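Local coordinates for mutT/nudix family protein (Listeria innocua, PDB 3I9X) that belongs to the Nudix hydrolase family and probably acts as a hydrolase, this chain being the part that carries the Nudix domain, at residues D31-T36 against L162-K167; R88-E93 against I99-F104. One frame throughout, in Å; residues are numbered along the deposited sequence.

Contact 1: D31-T36 against L162-K167; sequences DMILTT and LDMLKK
Asp-31 brings the one flat group among the touching side chains, its carboxylate, but it is the methylene behind it that meets the thioether, CB lying 3.9 Å from Met-164 SD. The oxygen OD2 points elsewhere, taking hydrogen bonds with Ser-120, Thr-29 and a bound glycerol. This is the helix-on-sheet layer of the Nudix alpha/beta/alpha sandwich: helix 161-177 lies over one face of the mixed sheet, and its local axis passes strand 31-36 at 9.6 Å with a crossing angle of -50°. Alternation along the strand sends Asp-31 and Ile-33 toward the helix while Met-32 faces the other way. Opposite them stand Met-164 and Leu-165; Val-71 of the adjacent strand touches all four side chains, and all four are buried. Leu-165 directs its CD2 branch at Ile-33, although the modelled spacing there is too short to be trusted. Met-164 and Ile-33 run past each other in opposite senses. The sharp bend at the end of Met-164 is doubtful as modelled; in that model, CE rests 3.9 Å from Ile-33 CD1 and 4.0 Å from Ile-33 CG1.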
loop_
_atom_site.group_PDB
_atom_site.type_symbol
_atom_site.label_atom_id
_atom_site.label_comp_id
_atom_site.label_asym_id
_atom_site.label_seq_id
_atom_site.Cartn_x
_atom_site.Cartn_y
_atom_site.Cartn_z
ATOM N N ASP A 31 -3.718 9.699 0.813
ATOM C CA ASP A 31 -2.968 10.961 0.989
ATOM C C ASP A 31 -2.067 11.244 -0.210
ATOM O O ASP A 31 -1.426 10.332 -0.748
ATOM C CB ASP A 31 -2.168 10.886 2.294
ATOM C CG ASP A 31 -3.077 10.852 3.515
ATOM O OD1 ASP A 31 -3.945 11.756 3.597
ATOM O OD2 ASP A 31 -2.966 9.919 4.356
ATOM N N MET A 32 -2.019 12.519 -0.595
ATOM C CA MET A 32 -1.433 12.964 -1.853
ATOM C C MET A 32 -0.283 13.950 -1.678
ATOM O O MET A 32 -0.468 15.060 -1.180
ATOM C CB MET A 32 -2.493 13.652 -2.701
ATOM C CG MET A 32 -3.827 12.817 -2.854
ATOM S SD MET A 32 -4.954 13.465 -4.169
ATOM C CE MET A 32 -3.574 14.248 -5.113
ATOM N N ILE A 33 0.899 13.548 -2.100
ATOM C CA ILE A 33 2.018 14.469 -2.256
ATOM C C ILE A 33 1.830 15.137 -3.617
ATOM O O ILE A 33 2.055 14.528 -4.678
ATOM C CB ILE A 33 3.305 13.736 -2.177
ATOM C CG1 ILE A 33 3.455 13.147 -0.776
ATOM C CG2 ILE A 33 4.477 14.599 -2.482
ATOM C CD1 ILE A 33 3.767 14.162 0.195
ATOM N N LEU A 34 1.418 16.391 -3.574
ATOM C CA LEU A 34 1.076 17.147 -4.768
ATOM C C LEU A 34 2.151 18.139 -5.128
ATOM O O LEU A 34 2.272 19.191 -4.480
ATOM C CB LEU A 34 -0.222 17.903 -4.510
ATOM C CG LEU A 34 -1.157 18.250 -5.634
ATOM C CD1 LEU A 34 -1.131 17.100 -6.627
ATOM C CD2 LEU A 34 -2.603 18.465 -5.071
ATOM N N THR A 35 2.917 17.828 -6.164
ATOM C CA THR A 35 4.115 18.615 -6.489
ATOM C C THR A 35 4.100 19.284 -7.846
ATOM O O THR A 35 3.329 18.906 -8.741
ATOM C CB THR A 35 5.369 17.774 -6.387
ATOM O OG1 THR A 35 5.465 16.883 -7.492
ATOM C CG2 THR A 35 5.396 16.967 -5.082
ATOM N N THR A 36 4.943 20.303 -7.977
ATOM C CA THR A 36 5.217 20.969 -9.250
ATOM C C THR A 36 6.668 21.411 -9.271
ATOM O O THR A 36 7.392 21.261 -8.287
ATOM C CB THR A 36 4.301 22.148 -9.529
ATOM O OG1 THR A 36 4.483 22.585 -10.883
ATOM C CG2 THR A 36 4.570 23.302 -8.600
ATOM N N LEU A 162 5.819 14.263 7.733
ATOM C CA LEU A 162 7.225 14.490 7.480
ATOM C C LEU A 162 7.854 13.234 6.839
ATOM O O LEU A 162 8.675 13.332 5.913
ATOM C CB LEU A 162 7.991 14.805 8.765
ATOM C CG LEU A 162 9.500 15.032 8.508
ATOM C CD1 LEU A 162 9.710 16.072 7.410
ATOM C CD2 LEU A 162 10.348 15.387 9.804
ATOM N N ASP A 163 7.502 12.068 7.384
ATOM C CA ASP A 163 7.961 10.796 6.832
ATOM C C ASP A 163 7.456 10.585 5.414
ATOM O O ASP A 163 8.227 10.164 4.540
ATOM C CB ASP A 163 7.524 9.636 7.715
ATOM C CG ASP A 163 8.261 9.630 9.027
ATOM O OD1 ASP A 163 9.437 10.098 9.027
ATOM O OD2 ASP A 163 7.691 9.192 10.054
ATOM N N MET A 164 6.180 10.889 5.185
ATOM C CA MET A 164 5.610 10.847 3.844
ATOM C C MET A 164 6.414 11.766 2.884
ATOM O O MET A 164 6.778 11.343 1.795
ATOM C CB MET A 164 4.140 11.249 3.811
ATOM C CG MET A 164 3.063 10.231 4.295
ATOM S SD MET A 164 1.403 10.797 3.812
ATOM C CE MET A 164 1.966 11.784 2.647
ATOM N N LEU A 165 6.702 13.004 3.281
ATOM C CA LEU A 165 7.367 13.917 2.374
ATOM C C LEU A 165 8.792 13.495 2.084
ATOM O O LEU A 165 9.243 13.688 0.965
ATOM C CB LEU A 165 7.402 15.381 2.826
ATOM C CG LEU A 165 6.167 16.194 3.187
ATOM C CD1 LEU A 165 6.542 17.690 3.082
ATOM C CD2 LEU A 165 4.911 15.874 2.424
ATOM N N LYS A 166 9.513 12.986 3.089
ATOM C CA LYS A 166 10.882 12.521 2.892
ATOM C C LYS A 166 10.934 11.318 1.962
ATOM O O LYS A 166 11.791 11.281 1.081
ATOM C CB LYS A 166 11.559 12.168 4.229
ATOM C CG LYS A 166 11.889 13.370 5.096
ATOM C CD LYS A 166 12.464 12.950 6.455
ATOM C CE LYS A 166 13.544 13.924 6.927
ATOM N NZ LYS A 166 14.100 13.547 8.286
ATOM N N LYS A 167 10.026 10.347 2.120
ATOM C CA LYS A 167 9.994 9.212 1.184
ATOM C C LYS A 167 9.522 9.624 -0.256
ATOM O O LYS A 167 9.949 9.032 -1.264
ATOM C CB LYS A 167 9.172 8.052 1.731
#

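Contact 2: R88-E93 against I99-F104; sequences RELEEE and IPLIPF
Leu-90 reaches out from helix 82-94 and meets Ile-99 and Leu-101 on the segment that returns from the helix to strand 102-107, so that one leucine carries the helix side of the contact. The interaction between the segments is apolar. With CG opposite the backbone nitrogen (chi1 -179°), Leu-90 extends outward from the helix, and its CD2 methyl does the touching. That methyl comes up against the branch point of Ile-99, lying 3.5 Å from CB, with CG2 following at 3.9 Å and CG1 at 4.1 Å. The two side chains cross at about a right angle: Leu-90 pushes its tip against the base of the isoleucine, whose longer arm leads away. The same CD2 methyl meets Leu-101 tip to tip, 4.1 Å from its CD2. Ile-99 and Leu-101, two residues apart, face the helix from the same side of the extended chain.

Backbone hydrogen bonds act within the helix, where Glu-92 N binds Arg-88 O at 3.0 Å.

Charged groups lie off this interface. Arg-88 forms a salt bridge with Glu-80, and Glu-93 forms one with Arg-135.

The sequence of segment 88-93, RELEEE, fits the REUXEE core of the Nudix box, with Leu-90 in the place of the bulky aliphatic residue U. In relatives this helix turns its glutamates outward, where they commonly bind the divalent metal ions of catalysis. The arrangement is thus characteristic of the loop-helix-loop Nudix motif: the aliphatic position faces the interior, and the connection to the following strand packs against it.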
loop_
_atom_site.group_PDB
_atom_site.type_symbol
_atom_site.label_atom_id
_atom_site.label_comp_id
_atom_site.label_asym_id
_atom_site.label_seq_id
_atom_site.Cartn_x
_atom_site.Cartn_y
_atom_site.Cartn_z
ATOM N N ARG A 88 -10.521 11.650 -6.951
ATOM C CA ARG A 88 -11.543 12.595 -6.494
ATOM C C ARG A 88 -10.920 13.754 -5.730
ATOM O O ARG A 88 -11.236 14.913 -6.034
ATOM C CB ARG A 88 -12.641 11.943 -5.600
ATOM C CG ARG A 88 -13.582 13.018 -4.982
ATOM C CD ARG A 88 -14.631 12.535 -3.995
ATOM N NE ARG A 88 -14.043 11.986 -2.769
ATOM C CZ ARG A 88 -13.927 10.690 -2.509
ATOM N NH1 ARG A 88 -14.360 9.801 -3.379
ATOM N NH2 ARG A 88 -13.363 10.288 -1.380
ATOM N N GLU A 89 -10.086 13.450 -4.722
ATOM C CA GLU A 89 -9.512 14.509 -3.870
ATOM C C GLU A 89 -8.598 15.440 -4.673
ATOM O O GLU A 89 -8.524 16.613 -4.378
ATOM C CB GLU A 89 -8.800 13.972 -2.606
ATOM C CG GLU A 89 -9.762 13.442 -1.497
ATOM C CD GLU A 89 -10.363 14.541 -0.583
ATOM O OE1 GLU A 89 -10.348 15.748 -0.955
ATOM O OE2 GLU A 89 -10.845 14.199 0.529
ATOM N N LEU A 90 -7.951 14.937 -5.713
ATOM C CA LEU A 90 -7.203 15.804 -6.600
ATOM C C LEU A 90 -8.142 16.862 -7.215
ATOM O O LEU A 90 -7.862 18.061 -7.135
ATOM C CB LEU A 90 -6.506 14.993 -7.686
ATOM C CG LEU A 90 -5.654 15.755 -8.690
ATOM C CD1 LEU A 90 -4.697 16.725 -7.963
ATOM C CD2 LEU A 90 -4.901 14.793 -9.554
ATOM N N GLU A 91 -9.263 16.421 -7.793
ATOM C CA GLU A 91 -10.229 17.347 -8.408
ATOM C C GLU A 91 -10.874 18.337 -7.434
ATOM O O GLU A 91 -10.990 19.514 -7.766
ATOM C CB GLU A 91 -11.327 16.605 -9.202
ATOM C CG GLU A 91 -12.453 17.552 -9.713
ATOM C CD GLU A 91 -13.072 17.109 -11.028
ATOM O OE1 GLU A 91 -13.239 15.876 -11.218
ATOM O OE2 GLU A 91 -13.400 18.005 -11.865
ATOM N N GLU A 92 -11.291 17.883 -6.256
ATOM C CA GLU A 92 -11.917 18.781 -5.271
ATOM C C GLU A 92 -10.982 19.901 -4.841
ATOM O O GLU A 92 -11.424 20.995 -4.499
ATOM C CB GLU A 92 -12.356 18.033 -4.009
ATOM C CG GLU A 92 -13.451 16.990 -4.233
ATOM C CD GLU A 92 -14.160 16.585 -2.942
ATOM O OE1 GLU A 92 -15.167 15.846 -3.036
ATOM O OE2 GLU A 92 -13.724 17.011 -1.841
ATOM N N GLU A 93 -9.688 19.618 -4.853
ATOM C CA GLU A 93 -8.709 20.547 -4.337
ATOM C C GLU A 93 -8.081 21.377 -5.445
ATOM O O GLU A 93 -7.525 22.418 -5.153
ATOM C CB GLU A 93 -7.608 19.799 -3.561
ATOM C CG GLU A 93 -7.197 20.478 -2.263
ATOM C CD GLU A 93 -8.020 20.034 -1.042
ATOM O OE1 GLU A 93 -8.195 18.809 -0.834
ATOM O OE2 GLU A 93 -8.465 20.911 -0.261
ATOM N N ILE A 99 -4.803 13.317 -14.478
ATOM C CA ILE A 99 -3.496 13.232 -13.798
ATOM C C ILE A 99 -3.261 11.857 -13.190
ATOM O O ILE A 99 -3.948 11.456 -12.258
ATOM C CB ILE A 99 -3.326 14.320 -12.687
ATOM C CG1 ILE A 99 -3.515 15.727 -13.270
ATOM C CG2 ILE A 99 -1.939 14.234 -12.063
ATOM C CD1 ILE A 99 -2.432 16.135 -14.338
ATOM N N PRO A 100 -2.282 11.129 -13.728
ATOM C CA PRO A 100 -1.923 9.875 -13.081
ATOM C C PRO A 100 -1.215 10.125 -11.755
ATOM O O PRO A 100 -0.327 10.966 -11.652
ATOM C CB PRO A 100 -0.996 9.184 -14.093
ATOM C CG PRO A 100 -1.212 9.908 -15.402
ATOM C CD PRO A 100 -1.537 11.323 -14.982
ATOM N N LEU A 101 -1.695 9.394 -10.770
ATOM C CA LEU A 101 -1.251 9.407 -9.402
ATOM C C LEU A 101 -0.356 8.196 -9.230
ATOM O O LEU A 101 -0.773 7.076 -9.578
ATOM C CB LEU A 101 -2.473 9.273 -8.507
ATOM C CG LEU A 101 -3.439 10.477 -8.485
ATOM C CD1 LEU A 101 -4.628 10.112 -7.658
ATOM C CD2 LEU A 101 -2.769 11.711 -7.894
ATOM N N ILE A 102 0.882 8.428 -8.780
ATOM C CA ILE A 102 1.862 7.378 -8.605
ATOM C C ILE A 102 1.850 6.884 -7.125
ATOM O O ILE A 102 2.057 7.655 -6.204
ATOM C CB ILE A 102 3.261 7.891 -8.974
ATOM C CG1 ILE A 102 3.239 8.543 -10.379
ATOM C CG2 ILE A 102 4.365 6.758 -8.797
ATOM C CD1 ILE A 102 2.638 7.637 -11.496
ATOM N N PRO A 103 1.569 5.595 -6.901
ATOM C CA PRO A 103 1.568 5.115 -5.499
ATOM C C PRO A 103 2.982 5.072 -4.997
ATOM O O PRO A 103 3.879 4.703 -5.765
ATOM C CB PRO A 103 0.997 3.703 -5.583
ATOM C CG PRO A 103 0.796 3.375 -7.068
ATOM C CD PRO A 103 1.070 4.609 -7.880
ATOM N N PHE A 104 3.238 5.501 -3.770
ATOM C CA PHE A 104 4.610 5.337 -3.301
ATOM C C PHE A 104 4.747 4.696 -1.966
ATOM O O PHE A 104 5.866 4.337 -1.583
ATOM C CB PHE A 104 5.444 6.635 -3.359
ATOM C CG PHE A 104 5.045 7.649 -2.349
ATOM C CD1 PHE A 104 5.696 7.726 -1.151
ATOM C CD2 PHE A 104 4.021 8.507 -2.589
ATOM C CE1 PHE A 104 5.319 8.627 -0.218
ATOM C CE2 PHE A 104 3.647 9.475 -1.619
ATOM C CZ PHE A 104 4.295 9.522 -0.461
#

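In the fold
Contacts 1 and 2, with centres 12 Å apart, lie within one Nudix domain and meet at strand 27-40, which supplies a segment of contact 1 and underlies contact 2, its alternating side chains serving both layers. From the face turned away from helix 161-177, Leu-34 CD1 packs 3.8 Å from Leu-90 CD1, and Met-32 SD lies 3.7 Å from Leu-90 N. On the other face, Phe-104 carries contact 2's second segment to contact 1: its CZ is 3.7 Å from Ile-33 CG1, while its CE1 lies 3.7 Å from Met-164 O. The Nudix-box helix 82-94, which in relatives carries catalytic residues, sits on one face and helix 161-177 on the other; the glycerol at Asp-31 may mark a pocket.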